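Local coordinates for solute-binding periplasmic protein of iron/siderophore ABC transporter (Yersinia pestis, PDB 6B2Y) that probably binds chelated iron in the periplasm and delivers it to an ABC transporter for import into the cell, at residues Ile220-Gly225 / Gly232-Gly237; Glu190-Phe195 / Ser369-Val374; Asp201-Ile206 / Glu353-Leu358; Thr50-Val55 / Gly156-Phe161. All coordinates share one frame; numbering follows the deposited sequence.

Contact 1 (Ile220-Gly225 / Gly232-Gly237); sequences IELRAG and GTAGKG
Two flat peptide carbonyls, of I220 and G232, carry the polar part of this contact. T233 OG1 lies in the plane of the I220 carbonyl and donates to it, with 2.6 Å from T233 OG1 to I220 O and a C=O...donor angle of 154°. L222 N sits above the plane of the G232 carbonyl instead, 47° out of it, and bonds G232 O at 2.9 Å. The CA-H of E221 also approaches G232 O.

The first segment includes residues of strand 217-221 of the mixed sheet. A type II beta turn runs from E221 to A224, and R223 N bonds S279 OG in the neighbouring strand. The chain returns past the C230-C231 disulfide as strand 232-234, which pairs with strand 260-262 in a small antiparallel sheet.

T233 OG1 is anti to its backbone N (chi1 -170°). It meets I220 O there, and I220 CG2 passes 3.6 Å from it. L222 packs against the backbone, with CD1 3.5 Å from T233 C, and CD1 also nears A234 CB. M239 of helix 239-245 touches both I220 and L222. A234 N is buried here and has no partner in the model.

Two waters join the segments. One donates to L222 O and accepts from G232 N. The other accepts from I220 N and donates to T233 OG1, 2.9 Å from that OG1.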
loop_
_atom_site.group_PDB
_atom_site.type_symbol
_atom_site.label_atom_id
_atom_site.label_comp_id
_atom_site.label_asym_id
_atom_site.label_seq_id
_atom_site.Cartn_x
_atom_site.Cartn_y
_atom_site.Cartn_z
ATOM N N ILE A 220 11.757 7.233 7.117
ATOM C CA ILE A 220 10.729 7.358 6.084
ATOM C C ILE A 220 9.711 8.407 6.522
ATOM O O ILE A 220 9.092 8.293 7.585
ATOM C CB ILE A 220 10.048 6.014 5.768
ATOM C CG1 ILE A 220 9.061 6.203 4.603
ATOM C CG2 ILE A 220 9.335 5.443 6.978
ATOM C CD1 ILE A 220 9.119 5.123 3.570
ATOM N N GLU A 221 9.538 9.439 5.701
ATOM C CA GLU A 221 8.528 10.457 5.947
ATOM C C GLU A 221 7.317 10.109 5.092
ATOM O O GLU A 221 7.337 10.292 3.873
ATOM C CB GLU A 221 9.057 11.853 5.621
ATOM C CG GLU A 221 8.132 12.930 6.125
ATOM C CD GLU A 221 8.546 14.315 5.689
ATOM O OE1 GLU A 221 7.752 15.249 5.904
ATOM O OE2 GLU A 221 9.654 14.461 5.136
ATOM N N LEU A 222 6.273 9.579 5.730
ATOM C CA LEU A 222 5.061 9.219 5.004
ATOM C C LEU A 222 4.260 10.466 4.621
ATOM O O LEU A 222 4.071 11.376 5.428
ATOM C CB LEU A 222 4.202 8.282 5.846
ATOM C CG LEU A 222 4.877 6.954 6.174
ATOM C CD1 LEU A 222 4.059 6.172 7.221
ATOM C CD2 LEU A 222 5.047 6.130 4.898
ATOM N N ARG A 223 3.753 10.467 3.390
ATOM C CA ARG A 223 3.016 11.615 2.852
ATOM C C ARG A 223 3.789 12.907 3.064
ATOM O O ARG A 223 3.243 13.913 3.523
ATOM C CB ARG A 223 1.613 11.688 3.436
ATOM C CG ARG A 223 0.869 10.360 3.357
ATOM C CD ARG A 223 -0.460 10.398 4.093
ATOM N NE ARG A 223 -0.295 10.764 5.495
ATOM C CZ ARG A 223 -0.869 11.829 6.050
ATOM N NH1 ARG A 223 -0.676 12.098 7.336
ATOM N NH2 ARG A 223 -1.639 12.625 5.314
ATOM N N ALA A 224 5.086 12.854 2.764
ATOM C CA ALA A 224 5.997 13.962 3.012
ATOM C C ALA A 224 5.487 15.248 2.381
ATOM O O ALA A 224 5.108 15.269 1.205
ATOM C CB ALA A 224 7.373 13.623 2.457
ATOM N N GLY A 225 5.495 16.316 3.172
ATOM C CA GLY A 225 5.157 17.637 2.688
ATOM C C GLY A 225 3.683 17.889 2.497
ATOM O O GLY A 225 3.313 18.994 2.094
ATOM N N GLY A 232 5.135 12.580 9.718
ATOM C CA GLY A 232 4.524 11.282 9.888
ATOM C C GLY A 232 5.483 10.203 9.433
ATOM O O GLY A 232 6.288 10.411 8.528
ATOM N N THR A 233 5.428 9.053 10.098
ATOM C CA THR A 233 6.391 8.004 9.815
ATOM C C THR A 233 5.798 6.676 10.274
ATOM O O THR A 233 4.656 6.613 10.740
ATOM C CB THR A 233 7.742 8.299 10.484
ATOM O OG1 THR A 233 8.726 7.381 10.001
ATOM C CG2 THR A 233 7.643 8.200 12.007
ATOM N N ALA A 234 6.581 5.615 10.107
ATOM C CA ALA A 234 6.238 4.266 10.538
ATOM C C ALA A 234 7.186 3.830 11.642
ATOM O O ALA A 234 8.402 4.050 11.556
ATOM C CB ALA A 234 6.323 3.273 9.375
ATOM N N GLY A 235 6.626 3.199 12.677
ATOM C CA GLY A 235 7.437 2.684 13.770
ATOM C C GLY A 235 7.529 1.170 13.774
ATOM O O GLY A 235 8.207 0.577 12.927
ATOM N N LYS A 236 6.841 0.525 14.719
ATOM C CA LYS A 236 6.867 -0.938 14.825
ATOM C C LYS A 236 5.774 -1.563 13.959
ATOM O O LYS A 236 4.782 -2.123 14.444
ATOM C CB LYS A 236 6.712 -1.369 16.278
ATOM C CG LYS A 236 7.690 -0.713 17.240
ATOM C CD LYS A 236 7.046 -0.626 18.628
ATOM C CE LYS A 236 8.095 -0.668 19.720
ATOM N NZ LYS A 236 8.827 0.618 19.754
ATOM N N GLY A 237 5.984 -1.484 12.644
ATOM C CA GLY A 237 5.044 -2.002 11.680
ATOM C C GLY A 237 4.970 -1.084 10.477
ATOM O O GLY A 237 5.860 -0.264 10.259
HETATM O O HOH W 1 11.449 6.308 9.833
HETATM O O HOH W 2 3.897 13.518 6.965
#

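Contact 2 (Glu190-Phe195 / Ser369-Val374); sequences ENYINF and SQFLAV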
loop_
_atom_site.group_PDB
_atom_site.type_symbol
_atom_site.label_atom_id
_atom_site.label_comp_id
_atom_site.label_asym_id
_atom_site.label_seq_id
_atom_site.Cartn_x
_atom_site.Cartn_y
_atom_site.Cartn_z
ATOM N N GLU A 190 -3.200 -18.703 -3.486
ATOM C CA GLU A 190 -1.980 -19.493 -3.374
ATOM C C GLU A 190 -0.946 -19.078 -4.412
ATOM O O GLU A 190 0.245 -18.972 -4.102
ATOM C CB GLU A 190 -2.303 -20.987 -3.496
ATOM C CG GLU A 190 -1.061 -21.855 -3.388
ATOM C CD GLU A 190 -1.369 -23.331 -3.203
ATOM O OE1 GLU A 190 -2.459 -23.673 -2.708
ATOM O OE2 GLU A 190 -0.498 -24.149 -3.552
ATOM N N ASN A 191 -1.377 -18.835 -5.661
ATOM C CA ASN A 191 -0.437 -18.372 -6.679
ATOM C C ASN A 191 0.220 -17.067 -6.254
ATOM O O ASN A 191 1.442 -16.903 -6.383
ATOM C CB ASN A 191 -1.150 -18.192 -8.029
ATOM C CG ASN A 191 -1.629 -19.506 -8.621
ATOM O OD1 ASN A 191 -1.165 -20.585 -8.219
ATOM N ND2 ASN A 191 -2.572 -19.430 -9.563
ATOM N N TYR A 192 -0.562 -16.129 -5.712
ATOM C CA TYR A 192 0.046 -14.865 -5.318
ATOM C C TYR A 192 0.965 -15.037 -4.100
ATOM O O TYR A 192 2.048 -14.439 -4.046
ATOM C CB TYR A 192 -1.015 -13.790 -5.057
ATOM C CG TYR A 192 -0.324 -12.465 -4.876
ATOM C CD1 TYR A 192 0.173 -11.761 -5.970
ATOM C CD2 TYR A 192 -0.054 -11.966 -3.597
ATOM C CE1 TYR A 192 0.853 -10.582 -5.808
ATOM C CE2 TYR A 192 0.633 -10.784 -3.424
ATOM C CZ TYR A 192 1.088 -10.096 -4.524
ATOM O OH TYR A 192 1.775 -8.923 -4.357
ATOM N N ILE A 193 0.569 -15.872 -3.130
ATOM C CA ILE A 193 1.395 -16.076 -1.935
ATOM C C ILE A 193 2.771 -16.589 -2.325
ATOM O O ILE A 193 3.800 -16.115 -1.821
ATOM C CB ILE A 193 0.691 -17.033 -0.960
ATOM C CG1 ILE A 193 -0.440 -16.310 -0.234
ATOM C CG2 ILE A 193 1.686 -17.666 0.026
ATOM C CD1 ILE A 193 -1.545 -17.278 0.228
ATOM N N ASN A 194 2.808 -17.554 -3.243
ATOM C CA ASN A 194 4.076 -18.080 -3.735
ATOM C C ASN A 194 4.877 -17.011 -4.473
ATOM O O ASN A 194 6.089 -16.901 -4.279
ATOM C CB ASN A 194 3.809 -19.289 -4.637
ATOM C CG ASN A 194 3.517 -20.549 -3.839
ATOM O OD1 ASN A 194 3.909 -20.641 -2.689
ATOM N ND2 ASN A 194 2.829 -21.514 -4.440
ATOM N N PHE A 195 4.218 -16.210 -5.327
ATOM C CA PHE A 195 4.928 -15.148 -6.048
ATOM C C PHE A 195 5.501 -14.116 -5.087
ATOM O O PHE A 195 6.635 -13.656 -5.242
ATOM C CB PHE A 195 3.976 -14.484 -7.052
ATOM C CG PHE A 195 4.513 -13.210 -7.664
ATOM C CD1 PHE A 195 5.320 -13.255 -8.795
ATOM C CD2 PHE A 195 4.202 -11.971 -7.117
ATOM C CE1 PHE A 195 5.812 -12.071 -9.373
ATOM C CE2 PHE A 195 4.681 -10.797 -7.681
ATOM C CZ PHE A 195 5.489 -10.845 -8.816
ATOM N N SER A 369 1.305 -9.101 -15.366
ATOM C CA SER A 369 0.979 -10.091 -16.389
ATOM C C SER A 369 0.374 -11.353 -15.785
ATOM O O SER A 369 -0.504 -11.971 -16.399
ATOM C CB SER A 369 2.221 -10.429 -17.220
ATOM O OG SER A 369 3.369 -10.589 -16.407
ATOM N N GLN A 370 0.786 -11.732 -14.572
ATOM C CA GLN A 370 0.277 -12.958 -13.981
ATOM C C GLN A 370 -1.080 -12.782 -13.306
ATOM O O GLN A 370 -1.859 -13.737 -13.258
ATOM C CB GLN A 370 1.273 -13.511 -12.955
ATOM C CG GLN A 370 2.451 -14.237 -13.578
ATOM C CD GLN A 370 3.526 -14.534 -12.568
ATOM O OE1 GLN A 370 4.632 -14.000 -12.652
ATOM N NE2 GLN A 370 3.203 -15.370 -11.592
ATOM N N PHE A 371 -1.368 -11.601 -12.742
ATOM C CA PHE A 371 -2.525 -11.461 -11.864
ATOM C C PHE A 371 -3.535 -10.397 -12.276
ATOM O O PHE A 371 -4.686 -10.474 -11.832
ATOM C CB PHE A 371 -2.059 -11.171 -10.424
ATOM C CG PHE A 371 -1.146 -12.223 -9.877
ATOM C CD1 PHE A 371 -1.652 -13.447 -9.480
ATOM C CD2 PHE A 371 0.213 -12.005 -9.789
ATOM C CE1 PHE A 371 -0.808 -14.439 -8.988
ATOM C CE2 PHE A 371 1.059 -12.992 -9.305
ATOM C CZ PHE A 371 0.547 -14.209 -8.919
ATOM N N LEU A 372 -3.167 -9.435 -13.111
ATOM C CA LEU A 372 -4.024 -8.281 -13.342
ATOM C C LEU A 372 -4.508 -8.222 -14.792
ATOM O O LEU A 372 -4.029 -8.947 -15.671
ATOM C CB LEU A 372 -3.282 -6.994 -12.964
ATOM C CG LEU A 372 -2.823 -6.951 -11.499
ATOM C CD1 LEU A 372 -2.143 -5.620 -11.253
ATOM C CD2 LEU A 372 -4.002 -7.147 -10.545
ATOM N N ALA A 373 -5.473 -7.328 -15.029
ATOM C CA ALA A 373 -6.097 -7.142 -16.336
ATOM C C ALA A 373 -5.715 -5.826 -17.004
ATOM O O ALA A 373 -6.256 -5.508 -18.071
ATOM C CB ALA A 373 -7.621 -7.222 -16.201
ATOM N N VAL A 374 -4.823 -5.047 -16.400
ATOM C CA VAL A 374 -4.340 -3.799 -16.970
ATOM C C VAL A 374 -2.834 -3.899 -17.162
ATOM O O VAL A 374 -2.151 -4.723 -16.547
ATOM C CB VAL A 374 -4.696 -2.568 -16.096
ATOM C CG1 VAL A 374 -6.183 -2.340 -16.081
ATOM C CG2 VAL A 374 -4.191 -2.749 -14.669
#
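An aromatic cluster of Y192, F195 and F371 joins helix 186-207 to the last turn of helix 360-371. F371 is its middle member. Y192 points its edge at the face of F371, with ring centroids 5.1 Å apart and planes at 76°. Y192 CD1 stands 3.6 Å above the F371 plane, displaced toward the rim. The opposite face of F371 carries CB of its neighbour Q370, also near the rim.

F371 in turn points its own edge at F195. Its CE2 lies over one face of the F195 ring, 3.8 Å from F195 CG, and the planes meet at 65°. The pairs are therefore both T-shaped, and F371 serves once as face and once as edge. F371 CZ also reaches the helix backbone, 3.7 Å from Y192 CA. N191 lies at the F371 edge, with CB in the ring plane and O near it.

Periplasmic binding proteins of this family typically have two lobes joined by a long helix, and helix 186-207 is consistent with that role. Helix 360-371 packs against it here. F195 also touches T363, S366 and L367 of that helix, while L71 touches both Y192 and F371.

Y192 CG is anti to the backbone N (chi1 -171°), and the ring beyond it turns CD1 to the F371 face. Its OH bonds P337 O. The amide plane of Q370, an exposed residue, is nearly perpendicular to the F195 ring. Q370 OE1 approaches F195 CE1 obliquely at 4.0 Å.

Contact 3 (Asp201-Ile206 / Glu353-Leu358); sequences DKVTDI and EQFADL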
loop_
_atom_site.group_PDB
_atom_site.type_symbol
_atom_site.label_atom_id
_atom_site.label_comp_id
_atom_site.label_asym_id
_atom_site.label_seq_id
_atom_site.Cartn_x
_atom_site.Cartn_y
_atom_site.Cartn_z
ATOM N N ASP A 201 11.976 -13.348 -0.734
ATOM C CA ASP A 201 13.171 -14.140 -0.413
ATOM C C ASP A 201 14.380 -13.692 -1.234
ATOM O O ASP A 201 15.522 -13.845 -0.783
ATOM C CB ASP A 201 12.917 -15.632 -0.642
ATOM C CG ASP A 201 11.967 -16.235 0.385
ATOM O OD1 ASP A 201 11.579 -15.538 1.352
ATOM O OD2 ASP A 201 11.595 -17.414 0.201
ATOM N N LYS A 202 14.152 -13.147 -2.434
ATOM C CA LYS A 202 15.237 -12.540 -3.208
ATOM C C LYS A 202 15.973 -11.490 -2.400
ATOM O O LYS A 202 17.189 -11.306 -2.563
ATOM C CB LYS A 202 14.694 -11.888 -4.480
ATOM C CG LYS A 202 14.214 -12.853 -5.519
ATOM C CD LYS A 202 13.530 -12.109 -6.652
ATOM C CE LYS A 202 12.996 -13.080 -7.674
ATOM N NZ LYS A 202 12.371 -12.377 -8.819
ATOM N N VAL A 203 15.248 -10.774 -1.549
ATOM C CA VAL A 203 15.822 -9.741 -0.701
ATOM C C VAL A 203 16.399 -10.333 0.574
ATOM O O VAL A 203 17.536 -10.034 0.943
ATOM C CB VAL A 203 14.755 -8.671 -0.377
ATOM C CG1 VAL A 203 15.255 -7.715 0.700
ATOM C CG2 VAL A 203 14.350 -7.908 -1.653
ATOM N N THR A 204 15.623 -11.177 1.271
ATOM C CA THR A 204 16.080 -11.663 2.568
ATOM C C THR A 204 17.206 -12.676 2.447
ATOM O O THR A 204 17.978 -12.821 3.404
ATOM C CB THR A 204 14.926 -12.270 3.384
ATOM O OG1 THR A 204 14.379 -13.411 2.711
ATOM C CG2 THR A 204 13.852 -11.208 3.627
ATOM N N ASP A 205 17.309 -13.381 1.315
ATOM C CA ASP A 205 18.475 -14.237 1.080
ATOM C C ASP A 205 19.761 -13.474 1.375
ATOM O O ASP A 205 20.717 -14.034 1.930
ATOM C CB ASP A 205 18.493 -14.743 -0.371
ATOM C CG ASP A 205 17.586 -15.967 -0.621
ATOM O OD1 ASP A 205 16.911 -16.479 0.298
ATOM O OD2 ASP A 205 17.558 -16.420 -1.786
ATOM N N ILE A 206 19.791 -12.189 1.019
ATOM C CA ILE A 206 20.944 -11.322 1.257
ATOM C C ILE A 206 20.844 -10.604 2.599
ATOM O O ILE A 206 21.808 -10.575 3.372
ATOM C CB ILE A 206 21.090 -10.306 0.095
ATOM C CG1 ILE A 206 21.542 -11.015 -1.180
ATOM C CG2 ILE A 206 22.061 -9.200 0.480
ATOM C CD1 ILE A 206 21.514 -10.143 -2.425
ATOM N N GLU A 353 25.097 -2.458 -4.671
ATOM C CA GLU A 353 26.020 -3.453 -5.202
ATOM C C GLU A 353 25.437 -4.858 -5.108
ATOM O O GLU A 353 25.422 -5.608 -6.092
ATOM C CB GLU A 353 27.348 -3.359 -4.445
ATOM C CG GLU A 353 28.284 -4.534 -4.658
ATOM C CD GLU A 353 29.685 -4.098 -5.032
ATOM O OE1 GLU A 353 30.357 -4.841 -5.778
ATOM O OE2 GLU A 353 30.116 -3.014 -4.575
ATOM N N GLN A 354 24.931 -5.227 -3.930
ATOM C CA GLN A 354 24.450 -6.582 -3.704
ATOM C C GLN A 354 23.160 -6.882 -4.455
ATOM O O GLN A 354 22.853 -8.056 -4.691
ATOM C CB GLN A 354 24.273 -6.792 -2.202
ATOM C CG GLN A 354 25.318 -6.022 -1.400
ATOM C CD GLN A 354 25.477 -6.530 0.014
ATOM O OE1 GLN A 354 25.306 -7.726 0.286
ATOM N NE2 GLN A 354 25.810 -5.625 0.932
ATOM N N PHE A 355 22.414 -5.858 -4.862
ATOM C CA PHE A 355 21.155 -6.039 -5.573
ATOM C C PHE A 355 21.235 -5.477 -6.989
ATOM O O PHE A 355 20.257 -4.946 -7.522
ATOM C CB PHE A 355 20.001 -5.404 -4.802
ATOM C CG PHE A 355 19.660 -6.131 -3.520
ATOM C CD1 PHE A 355 19.035 -7.368 -3.555
ATOM C CD2 PHE A 355 19.966 -5.570 -2.293
ATOM C CE1 PHE A 355 18.729 -8.037 -2.385
ATOM C CE2 PHE A 355 19.660 -6.225 -1.120
ATOM C CZ PHE A 355 19.042 -7.461 -1.167
ATOM N N ALA A 356 22.401 -5.603 -7.632
ATOM C CA ALA A 356 22.524 -5.148 -9.016
ATOM C C ALA A 356 21.687 -6.000 -9.965
ATOM O O ALA A 356 21.161 -5.489 -10.959
ATOM C CB ALA A 356 23.994 -5.154 -9.438
ATOM N N ASP A 357 21.529 -7.285 -9.667
ATOM C CA ASP A 357 20.753 -8.190 -10.501
ATOM C C ASP A 357 19.249 -8.108 -10.245
ATOM O O ASP A 357 18.479 -8.736 -10.981
ATOM C CB ASP A 357 21.237 -9.627 -10.279
ATOM C CG ASP A 357 21.183 -10.046 -8.807
ATOM O OD1 ASP A 357 20.551 -11.086 -8.509
ATOM O OD2 ASP A 357 21.764 -9.334 -7.950
ATOM N N LEU A 358 18.815 -7.358 -9.236
ATOM C CA LEU A 358 17.410 -7.283 -8.850
ATOM C C LEU A 358 16.767 -6.067 -9.500
ATOM O O LEU A 358 17.268 -4.950 -9.359
ATOM C CB LEU A 358 17.278 -7.208 -7.326
ATOM C CG LEU A 358 15.871 -7.047 -6.726
ATOM C CD1 LEU A 358 15.054 -8.253 -7.071
ATOM C CD2 LEU A 358 15.937 -6.838 -5.223
#
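I206 meets Q354 and F355 with most of its side chain. Its CB lies 3.7 Å from F355 CZ. CG2 branches toward the Q354 amide, 3.6 Å from Q354 OE1, and also nears the F355 ring. CG1 is anti to the carbonyl carbon (chi1 -70°), and chi2 of 171° extends the chain to CD1. That tip ends 3.4 Å from Q354 O and 3.5 Å from F355 CE1. I206 and F355 thus reach toward each other tip to tip, with CD1 approaching the ring obliquely.

The F355 ring presents its edge to the helix backbone. K202 O and V203 O both lie in the ring plane, K202 O 3.6 Å from F355 CE1 and V203 O 3.7 Å from F355 CZ. Helix 186-207 is kinked here, its regular bonding broken at V203 N and I206 N. I206 N bonds V203 O, three residues back, and T207 OG1 bonds the same oxygen.

L358 extends the apolar patch. Its CD2 meets V203 CG2 at 4.1 Å, the two side chains crossing at about a right angle. Its CD1 touches K202 CD, while K202 NZ bonds N199 OD1. Helix 340-350 also packs here: A347 touches V203 and F355, and K348 NZ bonds both F355 O and L358 O.

A type I beta turn from E353 to A356 brings Q354 and F355 to the helix. The segment 353-358 lies in the connection between helices 340-350 and 360-371. It packs on the last turns of a long helix consistent with the interlobe helix of this periplasmic binding protein fold.

Contact 4 (Thr50-Val55 / Gly156-Phe161); sequences TIPAKV and GVPVVF
I51 CD1 touches both P158 and V160, with 4.0 Å from I51 CD1 to V160 CG2 and 4.1 Å from I51 CD1 to P158 CB. These two residues belong to the approach and start of strand 159-162, an outermost strand of the five-stranded parallel sheet. It follows helix 147-154 in a beta-alpha-beta crossover from strand 132-136. The partner segment runs from the end of strand 48-50 into the loop before strand 58-60.

P158 holds the middle of the contact. Its ring atoms CB and CG meet T50, I51 and P52. T50 O sits 3.4 Å from P158 CB and about as close to P158 CG. P52 CD lies 4.1 Å from P158 CG, and the two proline rings cross at a slant. No hydrogen bond spans the segments.

The I51 tip is placed by its torsions. CG1 is anti to the carbonyl carbon, and chi2 of -55° bends CD1 out of an extended path. I51 also touches V41 and I132, and V41 touches V160 as well. On the sheet side, backbone bonds tie P158 and V160 to A133, and V160 also to F135.

Further out, G156 ends the preceding helix with positive phi in a Schellman motif. On the loop side, P52 O accepts from H184 NE2. On either side of V160 in sequence, R47 NH1 donates to V159 O and D43 OD2 accepts from F161 N.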
loop_
_atom_site.group_PDB
_atom_site.type_symbol
_atom_site.label_atom_id
_atom_site.label_comp_id
_atom_site.label_asym_id
_atom_site.label_seq_id
_atom_site.Cartn_x
_atom_site.Cartn_y
_atom_site.Cartn_z
ATOM N N THR A 50 -19.336 -16.720 9.238
ATOM C CA THR A 50 -19.915 -17.642 8.265
ATOM C C THR A 50 -19.970 -16.989 6.884
ATOM O O THR A 50 -20.405 -15.838 6.750
ATOM C CB THR A 50 -21.319 -18.083 8.700
ATOM O OG1 THR A 50 -21.228 -18.882 9.884
ATOM C CG2 THR A 50 -21.992 -18.914 7.606
ATOM N N ILE A 51 -19.544 -17.733 5.866
ATOM C CA ILE A 51 -19.413 -17.236 4.501
ATOM C C ILE A 51 -20.353 -18.037 3.610
ATOM O O ILE A 51 -20.348 -19.268 3.676
ATOM C CB ILE A 51 -17.966 -17.355 3.986
ATOM C CG1 ILE A 51 -17.027 -16.534 4.869
ATOM C CG2 ILE A 51 -17.860 -16.937 2.517
ATOM C CD1 ILE A 51 -17.419 -15.089 5.018
ATOM N N PRO A 52 -21.136 -17.401 2.742
ATOM C CA PRO A 52 -21.976 -18.170 1.815
ATOM C C PRO A 52 -21.131 -18.904 0.788
ATOM O O PRO A 52 -20.055 -18.450 0.390
ATOM C CB PRO A 52 -22.842 -17.096 1.153
ATOM C CG PRO A 52 -21.978 -15.854 1.220
ATOM C CD PRO A 52 -21.277 -15.949 2.542
ATOM N N ALA A 53 -21.643 -20.055 0.346
ATOM C CA ALA A 53 -20.907 -20.879 -0.607
ATOM C C ALA A 53 -20.698 -20.185 -1.941
ATOM O O ALA A 53 -19.766 -20.537 -2.674
ATOM C CB ALA A 53 -21.641 -22.206 -0.830
ATOM N N LYS A 54 -21.538 -19.210 -2.269
ATOM C CA LYS A 54 -21.439 -18.451 -3.506
ATOM C C LYS A 54 -21.257 -16.984 -3.148
ATOM O O LYS A 54 -22.018 -16.446 -2.335
ATOM C CB LYS A 54 -22.692 -18.631 -4.368
ATOM C CG LYS A 54 -22.912 -20.050 -4.891
ATOM C CD LYS A 54 -23.731 -20.016 -6.184
ATOM C CE LYS A 54 -23.643 -21.331 -6.944
ATOM N NZ LYS A 54 -22.371 -21.444 -7.718
ATOM N N VAL A 55 -20.238 -16.354 -3.724
ATOM C CA VAL A 55 -19.955 -14.943 -3.486
ATOM C C VAL A 55 -19.863 -14.255 -4.838
ATOM O O VAL A 55 -18.946 -14.531 -5.620
ATOM C CB VAL A 55 -18.666 -14.731 -2.684
ATOM C CG1 VAL A 55 -18.297 -13.251 -2.675
ATOM C CG2 VAL A 55 -18.830 -15.268 -1.281
ATOM N N GLY A 156 -26.951 -8.746 9.089
ATOM C CA GLY A 156 -26.616 -10.123 8.777
ATOM C C GLY A 156 -25.617 -10.334 7.660
ATOM O O GLY A 156 -25.378 -11.488 7.285
ATOM N N VAL A 157 -25.035 -9.273 7.111
ATOM C CA VAL A 157 -24.053 -9.423 6.032
ATOM C C VAL A 157 -22.699 -9.767 6.649
ATOM O O VAL A 157 -22.270 -9.089 7.598
ATOM C CB VAL A 157 -23.969 -8.148 5.197
ATOM C CG1 VAL A 157 -22.771 -8.192 4.248
ATOM C CG2 VAL A 157 -25.249 -7.945 4.401
ATOM N N PRO A 158 -22.007 -10.797 6.157
ATOM C CA PRO A 158 -20.715 -11.168 6.751
ATOM C C PRO A 158 -19.666 -10.097 6.490
ATOM O O PRO A 158 -19.530 -9.612 5.369
ATOM C CB PRO A 158 -20.358 -12.485 6.045
ATOM C CG PRO A 158 -21.581 -12.873 5.247
ATOM C CD PRO A 158 -22.345 -11.635 4.994
ATOM N N VAL A 159 -18.910 -9.750 7.531
ATOM C CA VAL A 159 -17.830 -8.771 7.447
ATOM C C VAL A 159 -16.521 -9.478 7.776
ATOM O O VAL A 159 -16.427 -10.176 8.794
ATOM C CB VAL A 159 -18.065 -7.588 8.405
ATOM C CG1 VAL A 159 -16.872 -6.659 8.411
ATOM C CG2 VAL A 159 -19.354 -6.839 8.051
ATOM N N VAL A 160 -15.514 -9.299 6.925
ATOM C CA VAL A 160 -14.215 -9.956 7.090
ATOM C C VAL A 160 -13.142 -8.874 7.169
ATOM O O VAL A 160 -13.089 -7.995 6.300
ATOM C CB VAL A 160 -13.925 -10.920 5.924
ATOM C CG1 VAL A 160 -12.460 -11.345 5.927
ATOM C CG2 VAL A 160 -14.859 -12.124 5.975
ATOM N N PHE A 161 -12.282 -8.951 8.198
ATOM C CA PHE A 161 -11.176 -8.011 8.378
ATOM C C PHE A 161 -9.871 -8.592 7.854
ATOM O O PHE A 161 -9.560 -9.758 8.103
ATOM C CB PHE A 161 -10.999 -7.626 9.849
ATOM C CG PHE A 161 -12.097 -6.754 10.365
ATOM C CD1 PHE A 161 -12.024 -5.370 10.230
ATOM C CD2 PHE A 161 -13.227 -7.312 10.940
ATOM C CE1 PHE A 161 -13.057 -4.567 10.683
ATOM C CE2 PHE A 161 -14.266 -6.505 11.395
ATOM C CZ PHE A 161 -14.174 -5.138 11.265
#

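Overall arrangement
Contact 1 is the buried one; the others are partly buried, with both buried and exposed residues. Contacts 2 and 3 use the same helix, 186-207, at different turns. Their centres are 21 Å apart and their nearest atoms about 7 Å apart. Contact 2 is a helix pair with an aromatic cluster, whereas contact 3 sets one ring and aliphatic tips against a kinked helix backbone. Contact 4 belongs to the parallel sheet, and contact 1 joins the mixed sheet to the small antiparallel pair; they lie on opposite sides of the chain's centre. Contact 1 alone has hydrogen bonds between its segments, with two bridging waters. Contact 4 relies on prolines and aliphatic groups.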